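Local structure of trehalose monomycolate exporter MmpL3 (Mycobacterium tuberculosis, 7NVH) at residues V70-A75 with K125-V130; V91-R96 with Q154-G159; M657-A662 with L726-W731. The protein exports trehalose monomycolate, a mycolic acid carrier, across the mycobacterial inner membrane, probably driven by the proton gradient as in other RND-superfamily permeases. All coordinates share one frame; numbering follows the deposited sequence.

How the contacts relate
Contacts 1 and 2 are neighbours in one domain, whereas contact 3 stands alone at the far end of the molecule. The first two have centres about 12 Å apart and alternate along the chain: strand 70-74, helix 84-94, strand 127-131, then the loop before strand 162-164. They meet where Phe-73 and Val-130 of the sheet touch Leu-94 of the helix and where Phe-73 also touches Asp-157. Contact 3 follows later, in the second MMPL region, its centre about 74 and 77 Å from those of contacts 1 and 2. The trio thus samples an alpha/beta domain outside the membrane helices and the end of the helical bundle away from that domain, consistent with an elongated RND-type transporter.

Contact 1 of 3, residues V70-A75 with K125-V130; sequences VAIFQA and KKYTFV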
ATOM      1  N   VAL A  70     -14.767  17.509  17.350  1.00 46.11           N
ATOM      2  CA  VAL A  70     -16.108  17.836  17.813  1.00 46.11           C
ATOM      3  C   VAL A  70     -16.484  16.824  18.886  1.00 46.11           C
ATOM      4  O   VAL A  70     -16.371  15.613  18.673  1.00 46.11           O
ATOM      5  CB  VAL A  70     -17.134  17.861  16.664  1.00 46.11           C
ATOM      6  CG1 VAL A  70     -16.838  19.015  15.729  1.00 46.11           C
ATOM      7  CG2 VAL A  70     -17.123  16.563  15.891  1.00 46.11           C
ATOM      8  N   ALA A  71     -16.890  17.322  20.045  1.00 45.51           N
ATOM      9  CA  ALA A  71     -17.184  16.488  21.204  1.00 45.51           C
ATOM     10  C   ALA A  71     -18.672  16.595  21.496  1.00 45.51           C
ATOM     11  O   ALA A  71     -19.157  17.659  21.886  1.00 45.51           O
ATOM     12  CB  ALA A  71     -16.351  16.917  22.407  1.00 45.51           C
ATOM     13  N   ILE A  72     -19.387  15.490  21.326  1.00 46.20           N
ATOM     14  CA  ILE A  72     -20.840  15.478  21.420  1.00 46.20           C
ATOM     15  C   ILE A  72     -21.234  15.200  22.863  1.00 46.20           C
ATOM     16  O   ILE A  72     -20.886  14.155  23.421  1.00 46.20           O
ATOM     17  CB  ILE A  72     -21.444  14.431  20.478  1.00 46.20           C
ATOM     18  CG1 ILE A  72     -21.123  14.773  19.027  1.00 46.20           C
ATOM     19  CG2 ILE A  72     -22.940  14.366  20.666  1.00 46.20           C
ATOM     20  CD1 ILE A  72     -21.459  13.663  18.073  1.00 46.20           C
ATOM     21  N   PHE A  73     -21.970  16.125  23.463  1.00 46.89           N
ATOM     22  CA  PHE A  73     -22.415  16.000  24.841  1.00 46.89           C
ATOM     23  C   PHE A  73     -23.897  15.655  24.882  1.00 46.89           C
ATOM     24  O   PHE A  73     -24.678  16.130  24.056  1.00 46.89           O
ATOM     25  CB  PHE A  73     -22.145  17.291  25.610  1.00 46.89           C
ATOM     26  CG  PHE A  73     -20.690  17.555  25.841  1.00 46.89           C
ATOM     27  CD1 PHE A  73     -19.977  18.366  24.982  1.00 46.89           C
ATOM     28  CD2 PHE A  73     -20.031  16.977  26.908  1.00 46.89           C
ATOM     29  CE1 PHE A  73     -18.638  18.604  25.189  1.00 46.89           C
ATOM     30  CE2 PHE A  73     -18.693  17.211  27.118  1.00 46.89           C
ATOM     31  CZ  PHE A  73     -17.996  18.024  26.257  1.00 46.89           C
ATOM     32  N   GLN A  74     -24.276  14.821  25.845  1.00 47.95           N
ATOM     33  CA  GLN A  74     -25.630  14.307  25.954  1.00 47.95           C
ATOM     34  C   GLN A  74     -26.249  14.745  27.274  1.00 47.95           C
ATOM     35  O   GLN A  74     -25.564  14.854  28.293  1.00 47.95           O
ATOM     36  CB  GLN A  74     -25.638  12.776  25.836  1.00 47.95           C
ATOM     37  CG  GLN A  74     -26.966  12.116  26.158  1.00 47.95           C
ATOM     38  CD  GLN A  74     -27.128  10.774  25.480  1.00 47.95           C
ATOM     39  OE1 GLN A  74     -26.172  10.219  24.941  1.00 47.95           O
ATOM     40  NE2 GLN A  74     -28.345  10.246  25.501  1.00 47.95           N
ATOM     41  N   ALA A  75     -27.560  14.985  27.247  1.00 48.69           N
ATOM     42  CA  ALA A  75     -28.273  15.482  28.410  1.00 48.69           C
ATOM     43  C   ALA A  75     -28.272  14.444  29.534  1.00 48.69           C
ATOM     44  O   ALA A  75     -28.037  13.258  29.297  1.00 48.69           O
ATOM     45  CB  ALA A  75     -29.703  15.844  28.020  1.00 48.69           C
ATOM     46  N   LYS A 125     -33.106  19.751  22.040  1.00 50.06           N
ATOM     47  CA  LYS A 125     -32.181  20.143  23.100  1.00 50.06           C
ATOM     48  C   LYS A 125     -31.823  18.948  23.980  1.00 50.06           C
ATOM     49  O   LYS A 125     -32.076  18.930  25.182  1.00 50.06           O
ATOM     50  CB  LYS A 125     -32.758  21.285  23.941  1.00 50.06           C
ATOM     51  CG  LYS A 125     -32.924  22.599  23.200  1.00 50.06           C
ATOM     52  CD  LYS A 125     -31.654  22.998  22.482  1.00 50.06           C
ATOM     53  CE  LYS A 125     -31.716  24.449  22.068  1.00 50.06           C
ATOM     54  NZ  LYS A 125     -32.376  25.270  23.118  1.00 50.06           N
ATOM     55  N   LYS A 126     -31.244  17.931  23.352  1.00 49.55           N
ATOM     56  CA  LYS A 126     -30.732  16.793  24.099  1.00 49.55           C
ATOM     57  C   LYS A 126     -29.369  16.329  23.619  1.00 49.55           C
ATOM     58  O   LYS A 126     -28.803  15.414  24.222  1.00 49.55           O
ATOM     59  CB  LYS A 126     -31.721  15.621  24.048  1.00 49.55           C
ATOM     60  CG  LYS A 126     -32.902  15.800  24.980  1.00 49.55           C
ATOM     61  CD  LYS A 126     -33.797  14.584  25.003  1.00 49.55           C
ATOM     62  CE  LYS A 126     -34.950  14.795  25.965  1.00 49.55           C
ATOM     63  NZ  LYS A 126     -35.785  15.954  25.550  1.00 49.55           N
ATOM     64  N   TYR A 127     -28.827  16.924  22.565  1.00 48.50           N
ATOM     65  CA  TYR A 127     -27.466  16.666  22.134  1.00 48.50           C
ATOM     66  C   TYR A 127     -26.847  17.993  21.739  1.00 48.50           C
ATOM     67  O   TYR A 127     -27.518  18.844  21.151  1.00 48.50           O
ATOM     68  CB  TYR A 127     -27.416  15.697  20.950  1.00 48.50           C
ATOM     69  CG  TYR A 127     -27.441  14.239  21.333  1.00 48.50           C
ATOM     70  CD1 TYR A 127     -26.290  13.473  21.294  1.00 48.50           C
ATOM     71  CD2 TYR A 127     -28.623  13.623  21.707  1.00 48.50           C
ATOM     72  CE1 TYR A 127     -26.311  12.141  21.635  1.00 48.50           C
ATOM     73  CE2 TYR A 127     -28.654  12.293  22.048  1.00 48.50           C
ATOM     74  CZ  TYR A 127     -27.497  11.556  22.010  1.00 48.50           C
ATOM     75  OH  TYR A 127     -27.523  10.224  22.350  1.00 48.50           O
ATOM     76  N   THR A 128     -25.573  18.171  22.069  1.00 46.73           N
ATOM     77  CA  THR A 128     -24.850  19.369  21.680  1.00 46.73           C
ATOM     78  C   THR A 128     -23.384  19.010  21.525  1.00 46.73           C
ATOM     79  O   THR A 128     -22.912  18.010  22.068  1.00 46.73           O
ATOM     80  CB  THR A 128     -25.022  20.495  22.701  1.00 46.73           C
ATOM     81  OG1 THR A 128     -24.263  21.635  22.286  1.00 46.73           O
ATOM     82  CG2 THR A 128     -24.537  20.048  24.061  1.00 46.73           C
ATOM     83  N   PHE A 129     -22.667  19.833  20.772  1.00 46.26           N
ATOM     84  CA  PHE A 129     -21.255  19.589  20.541  1.00 46.26           C
ATOM     85  C   PHE A 129     -20.497  20.905  20.562  1.00 46.26           C
ATOM     86  O   PHE A 129     -21.061  21.972  20.315  1.00 46.26           O
ATOM     87  CB  PHE A 129     -21.015  18.857  19.215  1.00 46.26           C
ATOM     88  CG  PHE A 129     -21.098  19.737  18.006  1.00 46.26           C
ATOM     89  CD1 PHE A 129     -19.960  20.068  17.299  1.00 46.26           C
ATOM     90  CD2 PHE A 129     -22.314  20.217  17.565  1.00 46.26           C
ATOM     91  CE1 PHE A 129     -20.033  20.869  16.184  1.00 46.26           C
ATOM     92  CE2 PHE A 129     -22.390  21.016  16.449  1.00 46.26           C
ATOM     93  CZ  PHE A 129     -21.250  21.343  15.760  1.00 46.26           C
ATOM     94  N   VAL A 130     -19.209  20.812  20.877  1.00 45.54           N
ATOM     95  CA  VAL A 130     -18.300  21.945  20.828  1.00 45.54           C
ATOM     96  C   VAL A 130     -17.128  21.564  19.942  1.00 45.54           C
ATOM     97  O   VAL A 130     -16.763  20.389  19.834  1.00 45.54           O
ATOM     98  CB  VAL A 130     -17.810  22.367  22.229  1.00 45.54           C
ATOM     99  CG1 VAL A 130     -18.982  22.767  23.098  1.00 45.54           C
ATOM    100  CG2 VAL A 130     -17.029  21.244  22.875  1.00 45.54           C
TER
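Strands 70-74 and 127-130 run antiparallel, their axes 4.4 Å apart at closest and their directions 151° apart. Ala-71/Val-130 and Phe-73/Thr-128 are the hydrogen-bonded pairs; Ile-72/Phe-129 and Gln-74/Tyr-127 are non-hydrogen-bonded ones. The amide of Ala-71 meets Val-130 O in the carbonyl plane at 3.1 Å, while the return bond from Val-130 N to Ala-71 O is weak. Phe-73 N approaches Thr-128 O almost along the C=O axis, and Thr-128 N answers to Phe-73 O at 3.0 Å. Beyond the paired strands, Ala-75 N reaches Lys-126 O from above the carbonyl plane.

Side chains alternate between two faces. On one, Ile-72 brings CG2 in the ring plane to the edge of Tyr-127, at CD1 (3.5 Å). Gln-74, with CG anti to the backbone N, runs extended alongside that tyrosine, and its CB lies above one face of the ring toward the rim. Its amide plane is turned 41° from the ring, with OE1 2.9 Å from Tyr-127 OH. Phe-129 holds CG in the crowded position between N and the carbonyl carbon (chi1 78°), lying beside Val-70 so that its CD1 meets Val-70 CB at 3.6 Å. Helix 434-443 adjoins this face through Phe-440, and Val-70 also lies near a bound lauryl maltose neopentyl glycol. On the other face, Val-130 CG2 abuts the Phe-73 ring in plane at CE1 (3.9 Å). Thr-128 packs its CG2 near Phe-73 CB, while its OG1 bonds to Met-120 O.

These are the central two strands of a four-stranded antiparallel sheet of order 2-3-1-4, backed by helix 84-94 as in the alpha/beta porter-type domains of RND permeases.

Contact 2 of 3, residues V91-R96 with Q154-G159; sequences VDELNR and QRLDGG
Arg-155 takes little part: its side chain leads away from helix 84-94, and its carbonyl accepts the amide of Gly-158 within the loop. Leu-156 does most of the apolar work. Its CG stands anti to the carbonyl carbon (chi1 -63°), and the two methyls divide their partners: CD2 touches Glu-93 CG at 3.5 Å, the two chains sliding past each other in opposite directions, while CD1 meets Leu-94 CD2 at 3.9 Å, these side chains crossing at about a right angle.

Asp-157 then offers its backbone. The extended Glu-93, CG anti to its own N (chi1 -166°), brings its carboxylate up to the N-H of Asp-157, and Asp-157 N gives a weak hydrogen bond to Glu-93 OE1 at 3.2 Å. The aspartate's own carboxylate turns elsewhere, forming a salt bridge from OD1 to Lys-89; this cation may ease the nearness of two acidic groups.

Here the C-terminal turn of helix 84-94 is tied to the loop leading into edge strand 162-164, beside the sheet of the alpha/beta domain that Leu-94 touches through Phe-73.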
ATOM      1  N   VAL A  91     -19.172  23.386  30.934  1.00 45.44           N
ATOM      2  CA  VAL A  91     -18.310  24.537  30.675  1.00 45.44           C
ATOM      3  C   VAL A  91     -17.086  24.483  31.581  1.00 45.44           C
ATOM      4  O   VAL A  91     -15.959  24.294  31.115  1.00 45.44           O
ATOM      5  CB  VAL A  91     -19.092  25.849  30.856  1.00 45.44           C
ATOM      6  CG1 VAL A  91     -18.143  27.021  30.951  1.00 45.44           C
ATOM      7  CG2 VAL A  91     -20.050  26.045  29.704  1.00 45.44           C
ATOM      8  N   ASP A  92     -17.306  24.536  32.894  1.00 45.99           N
ATOM      9  CA  ASP A  92     -16.235  24.553  33.885  1.00 45.99           C
ATOM     10  C   ASP A  92     -15.298  23.356  33.767  1.00 45.99           C
ATOM     11  O   ASP A  92     -14.263  23.313  34.435  1.00 45.99           O
ATOM     12  CB  ASP A  92     -16.822  24.599  35.295  1.00 45.99           C
ATOM     13  CG  ASP A  92     -17.636  25.847  35.545  1.00 45.99           C
ATOM     14  OD1 ASP A  92     -17.517  26.803  34.752  1.00 45.99           O
ATOM     15  OD2 ASP A  92     -18.398  25.874  36.532  1.00 45.99           O
ATOM     16  N   GLU A  93     -15.665  22.367  32.957  1.00 46.59           N
ATOM     17  CA  GLU A  93     -14.767  21.267  32.642  1.00 46.59           C
ATOM     18  C   GLU A  93     -14.057  21.427  31.306  1.00 46.59           C
ATOM     19  O   GLU A  93     -12.946  20.918  31.152  1.00 46.59           O
ATOM     20  CB  GLU A  93     -15.536  19.941  32.648  1.00 46.59           C
ATOM     21  CG  GLU A  93     -14.654  18.709  32.675  1.00 46.59           C
ATOM     22  CD  GLU A  93     -15.433  17.441  32.948  1.00 46.59           C
ATOM     23  OE1 GLU A  93     -16.676  17.515  33.050  1.00 46.59           O
ATOM     24  OE2 GLU A  93     -14.802  16.369  33.066  1.00 46.59           O
ATOM     25  N   LEU A  94     -14.667  22.114  30.336  1.00 46.57           N
ATOM     26  CA  LEU A  94     -13.963  22.424  29.093  1.00 46.57           C
ATOM     27  C   LEU A  94     -12.932  23.528  29.309  1.00 46.57           C
ATOM     28  O   LEU A  94     -11.840  23.498  28.727  1.00 46.57           O
ATOM     29  CB  LEU A  94     -14.962  22.816  28.010  1.00 46.57           C
ATOM     30  CG  LEU A  94     -15.509  21.651  27.189  1.00 46.57           C
ATOM     31  CD1 LEU A  94     -16.822  22.028  26.534  1.00 46.57           C
ATOM     32  CD2 LEU A  94     -14.494  21.223  26.148  1.00 46.57           C
ATOM     33  N   ASN A  95     -13.291  24.539  30.091  1.00 47.54           N
ATOM     34  CA  ASN A  95     -12.297  25.319  30.807  1.00 47.54           C
ATOM     35  C   ASN A  95     -11.679  24.432  31.879  1.00 47.54           C
ATOM     36  O   ASN A  95     -12.367  23.606  32.482  1.00 47.54           O
ATOM     37  CB  ASN A  95     -12.938  26.554  31.434  1.00 47.54           C
ATOM     38  CG  ASN A  95     -13.375  27.568  30.401  1.00 47.54           C
ATOM     39  OD1 ASN A  95     -12.583  27.998  29.565  1.00 47.54           O
ATOM     40  ND2 ASN A  95     -14.645  27.954  30.450  1.00 47.54           N
ATOM     41  N   ARG A  96     -10.378  24.596  32.105  1.00 48.01           N
ATOM     42  CA  ARG A  96      -9.487  23.699  32.850  1.00 48.01           C
ATOM     43  C   ARG A  96      -9.109  22.488  32.011  1.00 48.01           C
ATOM     44  O   ARG A  96      -8.328  21.659  32.477  1.00 48.01           O
ATOM     45  CB  ARG A  96     -10.042  23.197  34.195  1.00 48.01           C
ATOM     46  CG  ARG A  96     -10.674  24.248  35.082  1.00 48.01           C
ATOM     47  CD  ARG A  96     -11.410  23.681  36.312  1.00 48.01           C
ATOM     48  NE  ARG A  96     -10.583  22.913  37.250  1.00 48.01           N
ATOM     49  CZ  ARG A  96     -10.203  21.643  37.101  1.00 48.01           C
ATOM     50  NH1 ARG A  96     -10.611  20.922  36.066  1.00 48.01           N
ATOM     51  NH2 ARG A  96      -9.446  21.075  38.029  1.00 48.01           N
ATOM     52  N   GLN A 154     -11.223  12.243  26.550  1.00 50.20           N
ATOM     53  CA  GLN A 154     -12.372  11.353  26.652  1.00 50.20           C
ATOM     54  C   GLN A 154     -12.975  11.336  28.049  1.00 50.20           C
ATOM     55  O   GLN A 154     -14.133  10.937  28.205  1.00 50.20           O
ATOM     56  CB  GLN A 154     -11.967   9.939  26.238  1.00 50.20           C
ATOM     57  CG  GLN A 154     -13.132   9.010  25.965  1.00 50.20           C
ATOM     58  CD  GLN A 154     -13.486   8.940  24.496  1.00 50.20           C
ATOM     59  OE1 GLN A 154     -12.625   8.702  23.650  1.00 50.20           O
ATOM     60  NE2 GLN A 154     -14.760   9.145  24.184  1.00 50.20           N
ATOM     61  N   ARG A 155     -12.229  11.771  29.061  1.00 50.41           N
ATOM     62  CA  ARG A 155     -12.722  11.758  30.431  1.00 50.41           C
ATOM     63  C   ARG A 155     -13.688  12.896  30.731  1.00 50.41           C
ATOM     64  O   ARG A 155     -14.236  12.937  31.837  1.00 50.41           O
ATOM     65  CB  ARG A 155     -11.551  11.814  31.412  1.00 50.41           C
ATOM     66  CG  ARG A 155     -10.762  10.524  31.501  1.00 50.41           C
ATOM     67  CD  ARG A 155      -9.806  10.542  32.682  1.00 50.41           C
ATOM     68  NE  ARG A 155      -8.437  10.852  32.280  1.00 50.41           N
ATOM     69  CZ  ARG A 155      -7.626  10.000  31.662  1.00 50.41           C
ATOM     70  NH1 ARG A 155      -8.041   8.776  31.372  1.00 50.41           N
ATOM     71  NH2 ARG A 155      -6.397  10.371  31.337  1.00 50.41           N
ATOM     72  N   LEU A 156     -13.898  13.816  29.794  1.00 49.80           N
ATOM     73  CA  LEU A 156     -14.847  14.899  30.014  1.00 49.80           C
ATOM     74  C   LEU A 156     -16.254  14.342  30.186  1.00 49.80           C
ATOM     75  O   LEU A 156     -16.621  13.339  29.568  1.00 49.80           O
ATOM     76  CB  LEU A 156     -14.816  15.884  28.847  1.00 49.80           C
ATOM     77  CG  LEU A 156     -13.517  16.643  28.581  1.00 49.80           C
ATOM     78  CD1 LEU A 156     -13.705  17.612  27.429  1.00 49.80           C
ATOM     79  CD2 LEU A 156     -13.047  17.373  29.818  1.00 49.80           C
ATOM     80  N   ASP A 157     -17.036  14.990  31.049  1.00 49.64           N
ATOM     81  CA  ASP A 157     -18.413  14.643  31.387  1.00 49.64           C
ATOM     82  C   ASP A 157     -18.511  13.335  32.161  1.00 49.64           C
ATOM     83  O   ASP A 157     -19.615  12.949  32.560  1.00 49.64           O
ATOM     84  CB  ASP A 157     -19.317  14.564  30.146  1.00 49.64           C
ATOM     85  CG  ASP A 157     -20.791  14.671  30.483  1.00 49.64           C
ATOM     86  OD1 ASP A 157     -21.120  15.166  31.582  1.00 49.64           O
ATOM     87  OD2 ASP A 157     -21.622  14.258  29.648  1.00 49.64           O
ATOM     88  N   GLY A 158     -17.402  12.652  32.405  1.00 50.21           N
ATOM     89  CA  GLY A 158     -17.420  11.355  33.035  1.00 50.21           C
ATOM     90  C   GLY A 158     -17.374  10.184  32.082  1.00 50.21           C
ATOM     91  O   GLY A 158     -17.959   9.140  32.386  1.00 50.21           O
ATOM     92  N   GLY A 159     -16.703  10.323  30.942  1.00 50.14           N
ATOM     93  CA  GLY A 159     -16.672   9.288  29.935  1.00 50.14           C
ATOM     94  C   GLY A 159     -17.860   9.277  29.005  1.00 50.14           C
ATOM     95  O   GLY A 159     -17.885   8.468  28.068  1.00 50.14           O
TER

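Contact 3 of 3, residues M657-A662 with L726-W731; sequences MSTQEA and LGDDCW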
ATOM      1  N   MET A 657      18.251 -32.565 -20.991  1.00 55.48           N
ATOM      2  CA  MET A 657      16.878 -33.043 -20.960  1.00 55.48           C
ATOM      3  C   MET A 657      16.078 -32.467 -22.121  1.00 55.48           C
ATOM      4  O   MET A 657      16.283 -31.322 -22.529  1.00 55.48           O
ATOM      5  CB  MET A 657      16.217 -32.668 -19.635  1.00 55.48           C
ATOM      6  CG  MET A 657      16.888 -33.247 -18.400  1.00 55.48           C
ATOM      7  SD  MET A 657      16.402 -34.944 -18.022  1.00 55.48           S
ATOM      8  CE  MET A 657      17.578 -35.889 -18.989  1.00 55.48           C
ATOM      9  N   SER A 658      15.161 -33.269 -22.653  1.00 53.28           N
ATOM     10  CA  SER A 658      14.256 -32.794 -23.685  1.00 53.28           C
ATOM     11  C   SER A 658      13.312 -31.748 -23.099  1.00 53.28           C
ATOM     12  O   SER A 658      13.319 -31.467 -21.900  1.00 53.28           O
ATOM     13  CB  SER A 658      13.477 -33.959 -24.286  1.00 53.28           C
ATOM     14  OG  SER A 658      12.913 -33.598 -25.534  1.00 53.28           O
ATOM     15  N   THR A 659      12.486 -31.154 -23.962  1.00 52.83           N
ATOM     16  CA  THR A 659      11.597 -30.091 -23.503  1.00 52.83           C
ATOM     17  C   THR A 659      10.556 -30.618 -22.525  1.00 52.83           C
ATOM     18  O   THR A 659      10.241 -29.955 -21.532  1.00 52.83           O
ATOM     19  CB  THR A 659      10.917 -29.419 -24.693  1.00 52.83           C
ATOM     20  OG1 THR A 659      11.911 -28.994 -25.633  1.00 52.83           O
ATOM     21  CG2 THR A 659      10.122 -28.211 -24.233  1.00 52.83           C
ATOM     22  N   GLN A 660      10.008 -31.805 -22.787  1.00 51.04           N
ATOM     23  CA  GLN A 660       9.004 -32.372 -21.892  1.00 51.04           C
ATOM     24  C   GLN A 660       9.620 -32.762 -20.554  1.00 51.04           C
ATOM     25  O   GLN A 660       9.078 -32.439 -19.487  1.00 51.04           O
ATOM     26  CB  GLN A 660       8.343 -33.577 -22.561  1.00 51.04           C
ATOM     27  CG  GLN A 660       7.102 -34.080 -21.856  1.00 51.04           C
ATOM     28  CD  GLN A 660       6.255 -34.969 -22.740  1.00 51.04           C
ATOM     29  OE1 GLN A 660       6.606 -35.237 -23.887  1.00 51.04           O
ATOM     30  NE2 GLN A 660       5.130 -35.430 -22.209  1.00 51.04           N
ATOM     31  N   GLU A 661      10.760 -33.453 -20.592  1.00 51.49           N
ATOM     32  CA  GLU A 661      11.446 -33.817 -19.359  1.00 51.49           C
ATOM     33  C   GLU A 661      11.920 -32.582 -18.610  1.00 51.49           C
ATOM     34  O   GLU A 661      11.896 -32.549 -17.376  1.00 51.49           O
ATOM     35  CB  GLU A 661      12.621 -34.740 -19.673  1.00 51.49           C
ATOM     36  CG  GLU A 661      12.293 -35.805 -20.699  1.00 51.49           C
ATOM     37  CD  GLU A 661      13.344 -36.893 -20.768  1.00 51.49           C
ATOM     38  OE1 GLU A 661      14.528 -36.600 -20.500  1.00 51.49           O
ATOM     39  OE2 GLU A 661      12.984 -38.044 -21.089  1.00 51.49           O
ATOM     40  N   ALA A 662      12.372 -31.558 -19.335  1.00 51.74           N
ATOM     41  CA  ALA A 662      12.767 -30.321 -18.675  1.00 51.74           C
ATOM     42  C   ALA A 662      11.632 -29.790 -17.816  1.00 51.74           C
ATOM     43  O   ALA A 662      11.834 -29.444 -16.649  1.00 51.74           O
ATOM     44  CB  ALA A 662      13.193 -29.279 -19.707  1.00 51.74           C
ATOM     45  N   LEU A 726       4.252 -24.647 -27.051  1.00 48.99           N
ATOM     46  CA  LEU A 726       5.297 -23.914 -27.757  1.00 48.99           C
ATOM     47  C   LEU A 726       6.304 -24.863 -28.387  1.00 48.99           C
ATOM     48  O   LEU A 726       6.707 -24.679 -29.540  1.00 48.99           O
ATOM     49  CB  LEU A 726       5.997 -22.960 -26.795  1.00 48.99           C
ATOM     50  CG  LEU A 726       5.325 -21.619 -26.524  1.00 48.99           C
ATOM     51  CD1 LEU A 726       6.044 -20.892 -25.405  1.00 48.99           C
ATOM     52  CD2 LEU A 726       5.305 -20.779 -27.785  1.00 48.99           C
ATOM     53  N   GLY A 727       6.720 -25.885 -27.646  1.00 50.90           N
ATOM     54  CA  GLY A 727       7.642 -26.870 -28.169  1.00 50.90           C
ATOM     55  C   GLY A 727       9.077 -26.599 -27.785  1.00 50.90           C
ATOM     56  O   GLY A 727       9.348 -26.029 -26.724  1.00 50.90           O
ATOM     57  N   ASP A 728      10.008 -26.999 -28.648  1.00 55.81           N
ATOM     58  CA  ASP A 728      11.430 -26.811 -28.399  1.00 55.81           C
ATOM     59  C   ASP A 728      11.867 -25.361 -28.538  1.00 55.81           C
ATOM     60  O   ASP A 728      13.030 -25.056 -28.254  1.00 55.81           O
ATOM     61  CB  ASP A 728      12.245 -27.691 -29.346  1.00 55.81           C
ATOM     62  CG  ASP A 728      12.128 -29.164 -29.017  1.00 55.81           C
ATOM     63  OD1 ASP A 728      11.982 -29.497 -27.824  1.00 55.81           O
ATOM     64  OD2 ASP A 728      12.181 -29.990 -29.951  1.00 55.81           O
ATOM     65  N   ASP A 729      10.977 -24.470 -28.966  1.00 54.54           N
ATOM     66  CA  ASP A 729      11.299 -23.064 -29.142  1.00 54.54           C
ATOM     67  C   ASP A 729      11.137 -22.252 -27.866  1.00 54.54           C
ATOM     68  O   ASP A 729      11.335 -21.036 -27.896  1.00 54.54           O
ATOM     69  CB  ASP A 729      10.432 -22.461 -30.249  1.00 54.54           C
ATOM     70  CG  ASP A 729      11.043 -22.638 -31.625  1.00 54.54           C
ATOM     71  OD1 ASP A 729      12.279 -22.788 -31.715  1.00 54.54           O
ATOM     72  OD2 ASP A 729      10.288 -22.630 -32.619  1.00 54.54           O
ATOM     73  N   CYS A 730      10.773 -22.888 -26.750  1.00 55.73           N
ATOM     74  CA  CYS A 730      10.781 -22.189 -25.469  1.00 55.73           C
ATOM     75  C   CYS A 730      12.184 -21.742 -25.091  1.00 55.73           C
ATOM     76  O   CYS A 730      12.348 -20.782 -24.331  1.00 55.73           O
ATOM     77  CB  CYS A 730      10.228 -23.086 -24.363  1.00 55.73           C
ATOM     78  SG  CYS A 730       8.500 -23.533 -24.512  1.00 55.73           S
ATOM     79  N   TRP A 731      13.201 -22.425 -25.608  1.00 54.57           N
ATOM     80  CA  TRP A 731      14.575 -22.266 -25.156  1.00 54.57           C
ATOM     81  C   TRP A 731      15.409 -21.471 -26.153  1.00 54.57           C
ATOM     82  O   TRP A 731      16.638 -21.556 -26.151  1.00 54.57           O
ATOM     83  CB  TRP A 731      15.201 -23.637 -24.922  1.00 54.57           C
ATOM     84  CG  TRP A 731      14.296 -24.576 -24.200  1.00 54.57           C
ATOM     85  CD1 TRP A 731      13.697 -25.683 -24.715  1.00 54.57           C
ATOM     86  CD2 TRP A 731      13.864 -24.481 -22.840  1.00 54.57           C
ATOM     87  NE1 TRP A 731      12.928 -26.294 -23.759  1.00 54.57           N
ATOM     88  CE2 TRP A 731      13.013 -25.573 -22.597  1.00 54.57           C
ATOM     89  CE3 TRP A 731      14.117 -23.583 -21.802  1.00 54.57           C
ATOM     90  CZ2 TRP A 731      12.415 -25.792 -21.363  1.00 54.57           C
ATOM     91  CZ3 TRP A 731      13.522 -23.801 -20.580  1.00 54.57           C
ATOM     92  CH2 TRP A 731      12.682 -24.895 -20.369  1.00 54.57           C
TER
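Van der Waals contacts carry most of this meeting between the first turn of helix 659-669 and the loop that follows helix 694-726. Thr-659 is the central side chain on the helix side. Its CG2, anti to the backbone N, is directed at the loop, where it lies 3.4 Å from Gly-727 O and equally 3.4 Å from Trp-731 NE1. The threonine comes to the indole at its edge, near the ring plane, and the two side chains slide past each other in opposite directions. One turn further on, Ala-662 brings CB to within 3.9 Å of Trp-731 CZ2. Cys-730 places its own CB 4.1 Å above the indole plane, over the centre, so that the ring is flanked from within its own segment too. Helix 624-654 packs against the indole through Met-649 and Val-650.

Polar contacts are fewer. Trp-731 NE1 gives a weak hydrogen bond to Thr-659 OG1, the hydroxyl being placed less surely in the model. A long, weak ion pair links Asp-728 OD1 to Arg-653, and the positive charge would be expected to favour the ionised carboxylate. The Asp-728 side chain, with CG anti to the carbonyl carbon (chi1 -70°), simply lies beside Thr-659.

In the backbone, Gly-727 is the first residue past helix 694-726; it has positive phi (97°) and starts the loop that carries Asp-728 and Trp-731. The result is an inter-helix junction at the end of the helical bundle, joining the start of a short helix to the exit of the long helix 694-726 in the second MMPL family region.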